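Local coordinates for protein choline kinase (PDB 3MES) that probably phosphorylates choline, and perhaps ethanolamine, with ATP as phosphate donor, binding ADP and magnesium in the cleft between its two lobes, at residues Ile133-Asn138 / Ile281-Tyr286; Glu155-Lys160 / Leu274-Asn279; Asp268-Asn273 / Phe302-Tyr307. All coordinates share one frame; numbering follows the deposited sequence.

Contact 1 (Ile133-Asn138 / Ile281-Tyr286). With ADP (adenosine-5'-diphosphate), chain I; PT3 (N-propyl-tartramic acid), chain L.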
loop_
_atom_site.group_PDB
_atom_site.type_symbol
_atom_site.label_atom_id
_atom_site.label_comp_id
_atom_site.label_asym_id
_atom_site.label_seq_id
_atom_site.Cartn_x
_atom_site.Cartn_y
_atom_site.Cartn_z
ATOM N N ILE B 133 10.408 11.773 11.699
ATOM C CA ILE B 133 10.518 10.353 11.369
ATOM C C ILE B 133 9.777 10.044 10.074
ATOM O O ILE B 133 9.491 8.887 9.767
ATOM C CB ILE B 133 10.021 9.431 12.504
ATOM C CG1 ILE B 133 8.532 9.650 12.772
ATOM C CG2 ILE B 133 10.844 9.649 13.765
ATOM C CD1 ILE B 133 7.982 8.763 13.863
ATOM N N ASN B 134 9.454 11.097 9.331
ATOM C CA ASN B 134 8.981 10.966 7.955
ATOM C C ASN B 134 7.585 10.378 7.771
ATOM O O ASN B 134 7.253 9.897 6.689
ATOM C CB ASN B 134 9.999 10.182 7.128
ATOM C CG ASN B 134 11.319 10.912 7.006
ATOM O OD1 ASN B 134 12.390 10.303 7.043
ATOM N ND2 ASN B 134 11.250 12.231 6.875
ATOM N N ILE B 135 6.769 10.423 8.817
ATOM C CA ILE B 135 5.377 10.015 8.690
ATOM C C ILE B 135 4.514 11.193 8.240
ATOM O O ILE B 135 3.831 11.117 7.220
ATOM C CB ILE B 135 4.826 9.426 9.998
ATOM C CG1 ILE B 135 5.418 8.032 10.232
ATOM C CG2 ILE B 135 3.307 9.362 9.944
ATOM C CD1 ILE B 135 5.001 7.399 11.541
ATOM N N ALA B 136 4.558 12.281 9.003
ATOM C CA ALA B 136 3.851 13.504 8.637
ATOM C C ALA B 136 4.602 14.242 7.526
ATOM O O ALA B 136 5.776 13.968 7.278
ATOM C CB ALA B 136 3.682 14.400 9.851
ATOM N N PRO B 137 3.921 15.179 6.849
ATOM C CA PRO B 137 4.559 15.942 5.780
ATOM C C PRO B 137 5.844 16.598 6.271
ATOM O O PRO B 137 5.893 17.097 7.394
ATOM C CB PRO B 137 3.515 17.007 5.436
ATOM C CG PRO B 137 2.213 16.402 5.840
ATOM C CD PRO B 137 2.515 15.569 7.052
ATOM N N ASN B 138 6.875 16.587 5.438
ATOM C CA ASN B 138 8.163 17.161 5.809
ATOM C C ASN B 138 8.085 18.659 6.102
ATOM O O ASN B 138 7.388 19.398 5.410
ATOM C CB ASN B 138 9.198 16.899 4.713
ATOM C CG ASN B 138 10.613 17.190 5.167
ATOM O OD1 ASN B 138 11.436 17.693 4.399
ATOM N ND2 ASN B 138 10.905 16.876 6.425
ATOM N N ILE B 281 -1.080 5.848 -0.384
ATOM C CA ILE B 281 -1.983 6.716 0.352
ATOM C C ILE B 281 -1.225 7.300 1.538
ATOM O O ILE B 281 -0.473 6.594 2.210
ATOM C CB ILE B 281 -3.207 5.942 0.874
ATOM C CG1 ILE B 281 -3.868 5.151 -0.259
ATOM C CG2 ILE B 281 -4.202 6.893 1.523
ATOM C CD1 ILE B 281 -5.003 4.259 0.197
ATOM N N ARG B 282 -1.411 8.591 1.791
ATOM C CA ARG B 282 -0.728 9.236 2.905
ATOM C C ARG B 282 -1.700 9.849 3.901
ATOM O O ARG B 282 -2.762 10.344 3.524
ATOM C CB ARG B 282 0.258 10.291 2.402
ATOM C CG ARG B 282 1.348 9.722 1.522
ATOM C CD ARG B 282 2.629 10.511 1.668
ATOM N NE ARG B 282 3.165 10.436 3.024
ATOM C CZ ARG B 282 4.254 11.083 3.424
ATOM N NH1 ARG B 282 4.919 11.849 2.568
ATOM N NH2 ARG B 282 4.681 10.964 4.676
ATOM N N MET B 283 -1.325 9.808 5.175
ATOM C CA MET B 283 -2.143 10.372 6.239
ATOM C C MET B 283 -1.759 11.824 6.498
ATOM O O MET B 283 -0.582 12.181 6.450
ATOM C CB MET B 283 -1.972 9.564 7.530
ATOM C CG MET B 283 -2.299 8.081 7.400
ATOM S SD MET B 283 -1.870 7.152 8.889
ATOM C CE MET B 283 -0.094 7.380 8.939
ATOM N N ILE B 284 -2.757 12.657 6.770
ATOM C CA ILE B 284 -2.506 14.039 7.171
ATOM C C ILE B 284 -3.380 14.428 8.359
ATOM O O ILE B 284 -4.188 13.633 8.835
ATOM C CB ILE B 284 -2.743 15.030 6.011
ATOM C CG1 ILE B 284 -4.158 14.871 5.450
ATOM C CG2 ILE B 284 -1.709 14.830 4.916
ATOM C CD1 ILE B 284 -4.588 16.007 4.541
ATOM N N ASP B 285 -3.205 15.657 8.834
ATOM C CA ASP B 285 -4.010 16.185 9.930
ATOM C C ASP B 285 -3.829 15.366 11.205
ATOM O O ASP B 285 -4.675 14.536 11.550
ATOM C CB ASP B 285 -5.487 16.238 9.534
ATOM C CG ASP B 285 -6.313 17.092 10.479
ATOM O OD1 ASP B 285 -7.559 17.010 10.428
ATOM O OD2 ASP B 285 -5.715 17.849 11.272
ATOM N N TYR B 286 -2.723 15.611 11.903
ATOM C CA TYR B 286 -2.401 14.882 13.124
ATOM C C TYR B 286 -2.681 15.715 14.367
ATOM O O TYR B 286 -2.084 15.483 15.416
ATOM C CB TYR B 286 -0.926 14.459 13.125
ATOM C CG TYR B 286 -0.516 13.608 11.942
ATOM C CD1 TYR B 286 -0.592 12.223 12.000
ATOM C CD2 TYR B 286 -0.048 14.190 10.773
ATOM C CE1 TYR B 286 -0.219 11.440 10.923
ATOM C CE2 TYR B 286 0.326 13.416 9.687
ATOM C CZ TYR B 286 0.239 12.041 9.769
ATOM O OH TYR B 286 0.613 11.264 8.695
HETATM P PB ADP I . -6.763 23.311 10.140
HETATM O O1B ADP I . -7.233 24.737 9.976
HETATM O O2B ADP I . -5.428 23.167 10.828
HETATM O O3B ADP I . -7.834 22.366 10.634
HETATM P PA ADP I . -6.066 21.348 8.219
HETATM O O1A ADP I . -7.052 20.379 8.826
HETATM O O2A ADP I . -4.586 21.170 8.440
HETATM O O3A ADP I . -6.469 22.854 8.627
HETATM O "O5'" ADP I . -6.348 21.411 6.639
HETATM C "C5'" ADP I . -5.634 20.573 5.744
HETATM C "C4'" ADP I . -6.451 20.462 4.471
HETATM O "O4'" ADP I . -5.805 21.209 3.442
HETATM C "C3'" ADP I . -6.514 19.017 4.013
HETATM O "O3'" ADP I . -7.875 18.594 3.930
HETATM C "C2'" ADP I . -5.866 18.998 2.647
HETATM O "O2'" ADP I . -6.884 18.933 1.646
HETATM C "C1'" ADP I . -5.125 20.320 2.561
HETATM N N9 ADP I . -3.745 20.143 3.070
HETATM C C8 ADP I . -3.321 20.450 4.312
HETATM N N7 ADP I . -2.000 20.173 4.465
HETATM C C5 ADP I . -1.560 19.676 3.294
HETATM C C6 ADP I . -0.267 19.181 2.767
HETATM N N6 ADP I . 0.843 19.165 3.545
HETATM N N1 ADP I . -0.235 18.750 1.485
HETATM C C2 ADP I . -1.333 18.763 0.705
HETATM N N3 ADP I . -2.538 19.199 1.114
HETATM C C4 ADP I . -2.713 19.659 2.377
HETATM O O1 PT3 L . -8.825 18.760 11.007
HETATM O O11 PT3 L . -9.741 20.482 12.093
HETATM C C1 PT3 L . -9.772 19.526 11.287
HETATM C C2 PT3 L . -11.098 19.246 10.587
HETATM O O2 PT3 L . -12.071 20.238 10.925
HETATM C C3 PT3 L . -11.576 17.868 11.034
HETATM O O3 PT3 L . -12.862 17.966 11.649
HETATM C C4 PT3 L . -11.644 16.984 9.799
HETATM O O41 PT3 L . -11.370 15.788 9.866
HETATM N N4 PT3 L . -11.980 17.625 8.681
HETATM C C41 PT3 L . -12.077 16.938 7.385
HETATM C C42 PT3 L . -12.868 17.800 6.399
HETATM C C43 PT3 L . -14.114 17.063 5.907
HETATM O O HOH W 1 1.553 8.976 5.733
#
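Ile135, Ala136 and Pro137, in the loop that follows helix 120-132, pass beside strand 281-283 and the turn after it; the backbones come nearest at Ala136 and Ile284, 6.5 Å between CA atoms. The loop leaves its helix through a Schellman motif, with Asn134 as the C-prime residue at a phi of 70°, and beyond it the Ile135 carbonyl faces Arg282. NH2 of Arg282 approaches Ile135 O to 2.7 Å, near the guanidinium plane and at its edge, but the N-H...O angle of 118° makes the hydrogen bond weak. Bends at chi2 and chi3 (63°) bring the guanidinium to the loop. Water 1 adds a second link: it accepts from Met283 N at 3.0 Å and makes weak bonds to Ile135 O and Arg282 NE.

The rest of the contact is apolar. Ala136 CB lies 3.5 Å from Tyr286 CE2, approaching the ring obliquely, while Pro137 CD meets the edge of the same ring. Ile135 crosses the tyrosine at about a right angle: its CG2, anti to the backbone N, lies 3.5 Å from Tyr286 OH and 4.1 Å from Met283 CE. The phenol itself donates a weak hydrogen bond to Met283 O, tying the ring to its own segment. Leu130 covers Tyr286 from helix 120-132, and Arg282 packs on Asn279 of the second subunit.

The far side of the contact belongs to the nucleotide site. Pro137 CG is 3.8 Å from ADP N6, and Ile284 CD1 is 3.6 Å from C3' of the ribose. Asp285 follows directly, near the alpha-phosphate, in a place that probably corresponds to the DFG aspartate of the protein-kinase-like fold.

Contact 2 (Glu155-Lys160 / Leu274-Asn279); sequences EPLTTK and LLQTQN
Glu155 and Gln276 form an antiparallel hydrogen-bonded pair with two unequal bonds. Gln276 N donates to Glu155 O at 2.7 Å and 171°, a straight bond at the hydrogen although the donor lies 41° above the carbonyl plane. The return bond, Glu155 N to Gln276 O, is weak at 3.5 Å. One step on, Pro156 and Leu275 make the non-hydrogen-bonded pair, a position that calls for no N-H between the two strands and so accommodates a proline; here the CA of Pro156 faces Leu274 O in a C-H...O contact at 3.4 Å. The same oxygen accepts from Leu157 N at 2.9 Å, the donor lying nearly along the C=O axis.

Apolar side chains add to the ladder. Leu275 CD2 lies against Pro156, 3.8 Å from its CA, on the face opposite Glu155 and Gln276. Leu157, with CG anti to its carbonyl carbon (chi1 -65°), crosses Leu274 obliquely and presses CD1 to 3.4 Å from Leu274 CB, a tight apolar approach.

Further out, Ile281, Met283 and Leu269 pack on Leu274, while Ile152 and the bound ADP touch Leu275. Beyond the strand, Thr159 OG1 bonds to Asp308 OD1 and weakly to Glu271 OE1, which leads this chain toward the magnesium site.

Strand 274-276 is thus the middle of a small antiparallel sheet, with 155-156 on one edge and its hairpin partner 281-283 on the other. This is consistent with the hairpin that, in the protein-kinase-like fold, lies between the catalytic loop and the DFG-type aspartate.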
loop_
_atom_site.group_PDB
_atom_site.type_symbol
_atom_site.label_atom_id
_atom_site.label_comp_id
_atom_site.label_asym_id
_atom_site.label_seq_id
_atom_site.Cartn_x
_atom_site.Cartn_y
_atom_site.Cartn_z
ATOM N N GLU B 155 -5.279 13.125 -4.368
ATOM C CA GLU B 155 -6.701 13.322 -4.128
ATOM C C GLU B 155 -7.148 12.619 -2.855
ATOM O O GLU B 155 -6.795 11.462 -2.624
ATOM C CB GLU B 155 -7.519 12.824 -5.322
ATOM C CG GLU B 155 -7.573 13.813 -6.470
ATOM C CD GLU B 155 -8.244 15.110 -6.066
ATOM O OE1 GLU B 155 -9.447 15.077 -5.725
ATOM O OE2 GLU B 155 -7.569 16.161 -6.085
ATOM N N PRO B 156 -7.931 13.319 -2.021
ATOM C CA PRO B 156 -8.436 12.728 -0.790
ATOM C C PRO B 156 -9.422 11.613 -1.103
ATOM O O PRO B 156 -10.280 11.779 -1.965
ATOM C CB PRO B 156 -9.159 13.895 -0.113
ATOM C CG PRO B 156 -9.558 14.790 -1.234
ATOM C CD PRO B 156 -8.463 14.674 -2.251
ATOM N N LEU B 157 -9.292 10.484 -0.415
ATOM C CA LEU B 157 -10.216 9.371 -0.603
ATOM C C LEU B 157 -11.654 9.845 -0.439
ATOM O O LEU B 157 -11.915 10.831 0.247
ATOM C CB LEU B 157 -9.926 8.257 0.402
ATOM C CG LEU B 157 -8.573 7.554 0.282
ATOM C CD1 LEU B 157 -8.315 6.677 1.500
ATOM C CD2 LEU B 157 -8.499 6.739 -1.000
ATOM N N THR B 158 -12.584 9.151 -1.080
ATOM C CA THR B 158 -14.000 9.440 -0.888
ATOM C C THR B 158 -14.575 8.481 0.138
ATOM O O THR B 158 -13.988 7.440 0.422
ATOM C CB THR B 158 -14.800 9.304 -2.192
ATOM O OG1 THR B 158 -14.673 7.969 -2.696
ATOM C CG2 THR B 158 -14.294 10.289 -3.235
ATOM N N THR B 159 -15.731 8.831 0.687
ATOM C CA THR B 159 -16.383 7.977 1.670
ATOM C C THR B 159 -16.668 6.585 1.105
ATOM O O THR B 159 -16.557 5.586 1.813
ATOM C CB THR B 159 -17.687 8.604 2.186
ATOM O OG1 THR B 159 -17.436 9.953 2.600
ATOM C CG2 THR B 159 -18.233 7.805 3.367
ATOM N N LYS B 160 -17.031 6.524 -0.172
ATOM C CA LYS B 160 -17.349 5.247 -0.807
ATOM C C LYS B 160 -16.101 4.405 -1.035
ATOM O O LYS B 160 -16.126 3.183 -0.870
ATOM C CB LYS B 160 -18.093 5.470 -2.124
ATOM C CG LYS B 160 -19.499 6.014 -1.930
ATOM C CD LYS B 160 -20.108 6.523 -3.225
ATOM C CE LYS B 160 -21.498 7.103 -2.970
ATOM N NZ LYS B 160 -22.078 7.753 -4.177
ATOM N N LEU B 274 -6.799 11.222 4.136
ATOM C CA LEU B 274 -6.036 10.210 3.426
ATOM C C LEU B 274 -5.906 10.617 1.964
ATOM O O LEU B 274 -6.866 10.530 1.199
ATOM C CB LEU B 274 -6.726 8.846 3.536
ATOM C CG LEU B 274 -6.792 8.248 4.944
ATOM C CD1 LEU B 274 -7.910 7.214 5.050
ATOM C CD2 LEU B 274 -5.444 7.651 5.345
ATOM N N LEU B 275 -4.716 11.072 1.585
ATOM C CA LEU B 275 -4.469 11.514 0.218
ATOM C C LEU B 275 -3.906 10.383 -0.637
ATOM O O LEU B 275 -2.930 9.734 -0.264
ATOM C CB LEU B 275 -3.514 12.709 0.202
ATOM C CG LEU B 275 -3.902 13.890 1.089
ATOM C CD1 LEU B 275 -2.946 15.062 0.883
ATOM C CD2 LEU B 275 -5.337 14.309 0.814
ATOM N N GLN B 276 -4.529 10.150 -1.784
ATOM C CA GLN B 276 -4.076 9.107 -2.692
ATOM C C GLN B 276 -3.043 9.657 -3.665
ATOM O O GLN B 276 -3.391 10.253 -4.683
ATOM C CB GLN B 276 -5.255 8.509 -3.461
ATOM C CG GLN B 276 -4.837 7.612 -4.611
ATOM C CD GLN B 276 -4.321 6.266 -4.145
ATOM O OE1 GLN B 276 -3.177 5.899 -4.413
ATOM N NE2 GLN B 276 -5.164 5.523 -3.439
ATOM N N THR B 277 -1.769 9.464 -3.343
ATOM C CA THR B 277 -0.694 9.904 -4.219
ATOM C C THR B 277 -0.494 8.882 -5.332
ATOM O O THR B 277 -1.286 7.952 -5.478
ATOM C CB THR B 277 0.624 10.113 -3.447
ATOM O OG1 THR B 277 1.208 8.844 -3.124
ATOM C CG2 THR B 277 0.369 10.891 -2.165
ATOM N N GLN B 278 0.560 9.063 -6.118
ATOM C CA GLN B 278 0.851 8.160 -7.225
ATOM C C GLN B 278 1.064 6.725 -6.746
ATOM O O GLN B 278 0.407 5.798 -7.221
ATOM C CB GLN B 278 2.086 8.640 -7.994
ATOM C CG GLN B 278 2.522 7.708 -9.115
ATOM C CD GLN B 278 1.510 7.640 -10.246
ATOM O OE1 GLN B 278 0.932 6.587 -10.512
ATOM N NE2 GLN B 278 1.288 8.767 -10.913
ATOM N N ASN B 279 1.975 6.552 -5.794
ATOM C CA ASN B 279 2.396 5.220 -5.370
ATOM C C ASN B 279 1.865 4.776 -4.012
ATOM O O ASN B 279 2.140 3.660 -3.573
ATOM C CB ASN B 279 3.921 5.129 -5.375
ATOM C CG ASN B 279 4.507 5.346 -6.752
ATOM O OD1 ASN B 279 5.127 6.375 -7.019
ATOM N ND2 ASN B 279 4.297 4.381 -7.643
#

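Contact 3 (Asp268-Asn273 / Phe302-Tyr307); sequences DLQENN and FCEYIY. With MG (magnesium ion), chain M; PT3 (N-propyl-tartramic acid), chain L; DME (decamethonium ion), chain K.
A magnesium ion joins the two segments: no direct hydrogen bond links Glu271 to Glu304 or Tyr307, and the ion does so instead. Glu271 OE2 binds it at 2.4 Å, with OE1 farther off at 2.7 Å. Glu304 grips it twice, through its backbone O at 2.3 Å and its carboxylate OE1 at 2.5 Å, and Tyr307 O binds it at 2.3 Å. Two acceptors, Glu271 OE1 and Tyr307 O, lie 3.1 Å apart, an approach that the ion probably offsets; Thr159 OG1 bonds weakly to both. Glu271 sends CG between its backbone N and carbonyl carbon, chi1 64°, and bends again at chi2 to reach the metal.

Glu304 also lies across Gln270, its CD 3.4 Å from Gln270 CB. Its OE1 is also hydrogen-bonded to the Tyr309 hydroxyl. The other oxygen, OE2, takes a hydrogen bond from water 2. OE2 is 3.3 Å from C18, a methyl of a decamethonium ammonium group, whose charge the carboxylate probably helps to balance. Asp268 O accepts from Asn273 ND2 and Gln270 N, which reach it from opposite faces of its plane.

Residues 268-273 connect strands 262-265 and 274-276; helix 165-179 packs on Leu269. Residues 302-307 run from helix 294-303 into a type I turn, beside helices 364-376 and 391-411, where His401 bonds the Tyr307 hydroxyl.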
loop_
_atom_site.group_PDB
_atom_site.type_symbol
_atom_site.label_atom_id
_atom_site.label_comp_id
_atom_site.label_asym_id
_atom_site.label_seq_id
_atom_site.Cartn_x
_atom_site.Cartn_y
_atom_site.Cartn_z
ATOM N N ASP B 268 -8.198 10.636 14.085
ATOM C CA ASP B 268 -9.099 11.373 13.207
ATOM C C ASP B 268 -8.871 10.946 11.769
ATOM O O ASP B 268 -8.974 11.757 10.845
ATOM C CB ASP B 268 -8.862 12.881 13.344
ATOM C CG ASP B 268 -9.842 13.708 12.525
ATOM O OD1 ASP B 268 -10.996 13.268 12.342
ATOM O OD2 ASP B 268 -9.458 14.809 12.074
ATOM N N LEU B 269 -8.551 9.672 11.582
ATOM C CA LEU B 269 -8.207 9.176 10.257
ATOM C C LEU B 269 -9.449 8.994 9.394
ATOM O O LEU B 269 -9.892 7.874 9.151
ATOM C CB LEU B 269 -7.417 7.868 10.351
ATOM C CG LEU B 269 -6.659 7.467 9.082
ATOM C CD1 LEU B 269 -5.731 8.589 8.631
ATOM C CD2 LEU B 269 -5.882 6.179 9.297
ATOM N N GLN B 270 -10.005 10.113 8.940
ATOM C CA GLN B 270 -11.159 10.107 8.043
ATOM C C GLN B 270 -10.701 10.242 6.587
ATOM O O GLN B 270 -9.539 10.551 6.326
ATOM C CB GLN B 270 -12.154 11.204 8.452
ATOM C CG GLN B 270 -12.880 11.895 7.312
ATOM C CD GLN B 270 -12.470 13.349 7.163
ATOM O OE1 GLN B 270 -11.820 13.914 8.040
ATOM N NE2 GLN B 270 -12.860 13.965 6.056
ATOM N N GLU B 271 -11.605 9.995 5.644
ATOM C CA GLU B 271 -11.221 9.904 4.233
ATOM C C GLU B 271 -10.530 11.160 3.693
ATOM O O GLU B 271 -9.622 11.071 2.867
ATOM C CB GLU B 271 -12.419 9.527 3.354
ATOM C CG GLU B 271 -13.545 10.550 3.336
ATOM C CD GLU B 271 -14.455 10.435 4.540
ATOM O OE1 GLU B 271 -15.396 11.246 4.651
ATOM O OE2 GLU B 271 -14.229 9.533 5.376
ATOM N N ASN B 272 -10.961 12.326 4.156
ATOM C CA ASN B 272 -10.359 13.579 3.707
ATOM C C ASN B 272 -8.947 13.786 4.249
ATOM O O ASN B 272 -8.236 14.696 3.820
ATOM C CB ASN B 272 -11.258 14.764 4.054
ATOM C CG ASN B 272 -12.529 14.784 3.232
ATOM O OD1 ASN B 272 -12.482 14.823 2.003
ATOM N ND2 ASN B 272 -13.675 14.752 3.905
ATOM N N ASN B 273 -8.544 12.934 5.188
ATOM C CA ASN B 273 -7.191 12.988 5.732
ATOM C C ASN B 273 -6.306 11.876 5.180
ATOM O O ASN B 273 -5.207 11.622 5.682
ATOM C CB ASN B 273 -7.222 12.960 7.259
ATOM C CG ASN B 273 -7.627 14.293 7.848
ATOM O OD1 ASN B 273 -7.499 15.328 7.196
ATOM N ND2 ASN B 273 -8.120 14.277 9.081
ATOM N N PHE B 302 -13.385 2.993 11.091
ATOM C CA PHE B 302 -14.543 2.219 10.660
ATOM C C PHE B 302 -15.795 3.089 10.628
ATOM O O PHE B 302 -16.623 2.963 9.728
ATOM C CB PHE B 302 -14.772 0.998 11.563
ATOM C CG PHE B 302 -13.779 -0.110 11.357
ATOM C CD1 PHE B 302 -13.002 -0.161 10.213
ATOM C CD2 PHE B 302 -13.642 -1.119 12.296
ATOM C CE1 PHE B 302 -12.092 -1.185 10.018
ATOM C CE2 PHE B 302 -12.738 -2.149 12.106
ATOM C CZ PHE B 302 -11.962 -2.183 10.966
ATOM N N CYS B 303 -15.926 3.980 11.607
ATOM C CA CYS B 303 -17.112 4.829 11.713
ATOM C C CYS B 303 -17.236 5.839 10.575
ATOM O O CYS B 303 -18.344 6.191 10.167
ATOM C CB CYS B 303 -17.135 5.564 13.053
ATOM S SG CYS B 303 -17.679 4.567 14.456
ATOM N N GLU B 304 -16.101 6.320 10.078
ATOM C CA GLU B 304 -16.107 7.326 9.019
ATOM C C GLU B 304 -16.686 6.760 7.730
ATOM O O GLU B 304 -16.993 7.503 6.797
ATOM C CB GLU B 304 -14.700 7.875 8.783
ATOM C CG GLU B 304 -14.216 8.811 9.876
ATOM C CD GLU B 304 -15.011 10.102 9.926
ATOM O OE1 GLU B 304 -15.802 10.350 8.990
ATOM O OE2 GLU B 304 -14.845 10.868 10.898
ATOM N N TYR B 305 -16.834 5.443 7.679
ATOM C CA TYR B 305 -17.497 4.805 6.551
ATOM C C TYR B 305 -18.908 5.361 6.411
ATOM O O TYR B 305 -19.485 5.355 5.324
ATOM C CB TYR B 305 -17.547 3.286 6.742
ATOM C CG TYR B 305 -16.300 2.565 6.277
ATOM C CD1 TYR B 305 -16.330 1.730 5.167
ATOM C CD2 TYR B 305 -15.093 2.725 6.942
ATOM C CE1 TYR B 305 -15.196 1.072 4.737
ATOM C CE2 TYR B 305 -13.953 2.071 6.520
ATOM C CZ TYR B 305 -14.009 1.246 5.418
ATOM O OH TYR B 305 -12.872 0.596 4.993
ATOM N N ILE B 306 -19.445 5.858 7.520
ATOM C CA ILE B 306 -20.834 6.305 7.586
ATOM C C ILE B 306 -21.020 7.776 7.218
ATOM O O ILE B 306 -22.096 8.178 6.777
ATOM C CB ILE B 306 -21.412 6.087 8.997
ATOM C CG1 ILE B 306 -21.376 4.600 9.367
ATOM C CG2 ILE B 306 -22.826 6.643 9.086
ATOM C CD1 ILE B 306 -21.606 4.328 10.848
ATOM N N TYR B 307 -19.975 8.579 7.397
ATOM C CA TYR B 307 -20.117 10.028 7.253
ATOM C C TYR B 307 -19.406 10.606 6.034
ATOM O O TYR B 307 -18.190 10.490 5.885
ATOM C CB TYR B 307 -19.687 10.730 8.543
ATOM C CG TYR B 307 -20.322 10.092 9.753
ATOM C CD1 TYR B 307 -21.664 10.298 10.044
ATOM C CD2 TYR B 307 -19.595 9.249 10.581
ATOM C CE1 TYR B 307 -22.257 9.700 11.139
ATOM C CE2 TYR B 307 -20.182 8.646 11.678
ATOM C CZ TYR B 307 -21.513 8.874 11.951
ATOM O OH TYR B 307 -22.101 8.276 13.042
HETATM MG MG MG M . -16.216 9.705 6.657
HETATM O O1 PT3 L . -8.825 18.760 11.007
HETATM O O11 PT3 L . -9.741 20.482 12.093
HETATM C C1 PT3 L . -9.772 19.526 11.287
HETATM C C2 PT3 L . -11.098 19.246 10.587
HETATM O O2 PT3 L . -12.071 20.238 10.925
HETATM C C3 PT3 L . -11.576 17.868 11.034
HETATM O O3 PT3 L . -12.862 17.966 11.649
HETATM C C4 PT3 L . -11.644 16.984 9.799
HETATM O O41 PT3 L . -11.370 15.788 9.866
HETATM N N4 PT3 L . -11.980 17.625 8.681
HETATM C C41 PT3 L . -12.077 16.938 7.385
HETATM C C42 PT3 L . -12.868 17.800 6.399
HETATM C C43 PT3 L . -14.114 17.063 5.907
HETATM N N1 DME K . -14.861 19.787 2.693
HETATM C C2 DME K . -15.313 20.836 3.623
HETATM C C3 DME K . -14.884 20.485 5.051
HETATM C C4 DME K . -15.651 21.325 6.078
HETATM C C5 DME K . -15.185 21.029 7.508
HETATM C C6 DME K . -15.606 19.623 7.955
HETATM C C7 DME K . -16.594 19.681 9.125
HETATM C C8 DME K . -16.043 18.954 10.353
HETATM C C9 DME K . -16.513 17.498 10.406
HETATM C C10 DME K . -15.376 16.574 10.852
HETATM C C11 DME K . -15.912 15.410 11.686
HETATM N N12 DME K . -14.795 14.587 12.180
HETATM C C13 DME K . -15.874 19.581 1.644
HETATM C C14 DME K . -13.592 20.203 2.075
HETATM C C15 DME K . -14.665 18.528 3.431
HETATM C C16 DME K . -13.990 14.101 11.050
HETATM C C17 DME K . -13.950 15.400 13.067
HETATM C C18 DME K . -15.338 13.433 12.916
HETATM O O HOH W 2 -12.313 11.211 12.414
#

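Overall arrangement
Followed from the N terminus, the chain leaves helix 120-132 through 133-138, the first half of contact 1, and soon reaches 155-160, the first half of contact 2. After an excursion about half helical and almost without strand it returns through 268-273, 274-279 and 281-286 in quick succession, then reaches 302-307. Contact 2 therefore closes a loop nested inside that of contact 1, whereas contact 3, the shortest closure, crosses both. Contacts 1 and 2 share the three-stranded sheet, joined by the Arg282 N to Leu275 O bond. Asn273 ties contact 3 to contact 1 at Ile284 and Asp285, and Thr159 ties contact 2 to the magnesium site, so nucleotide pocket, sheet and helical lobe are connected.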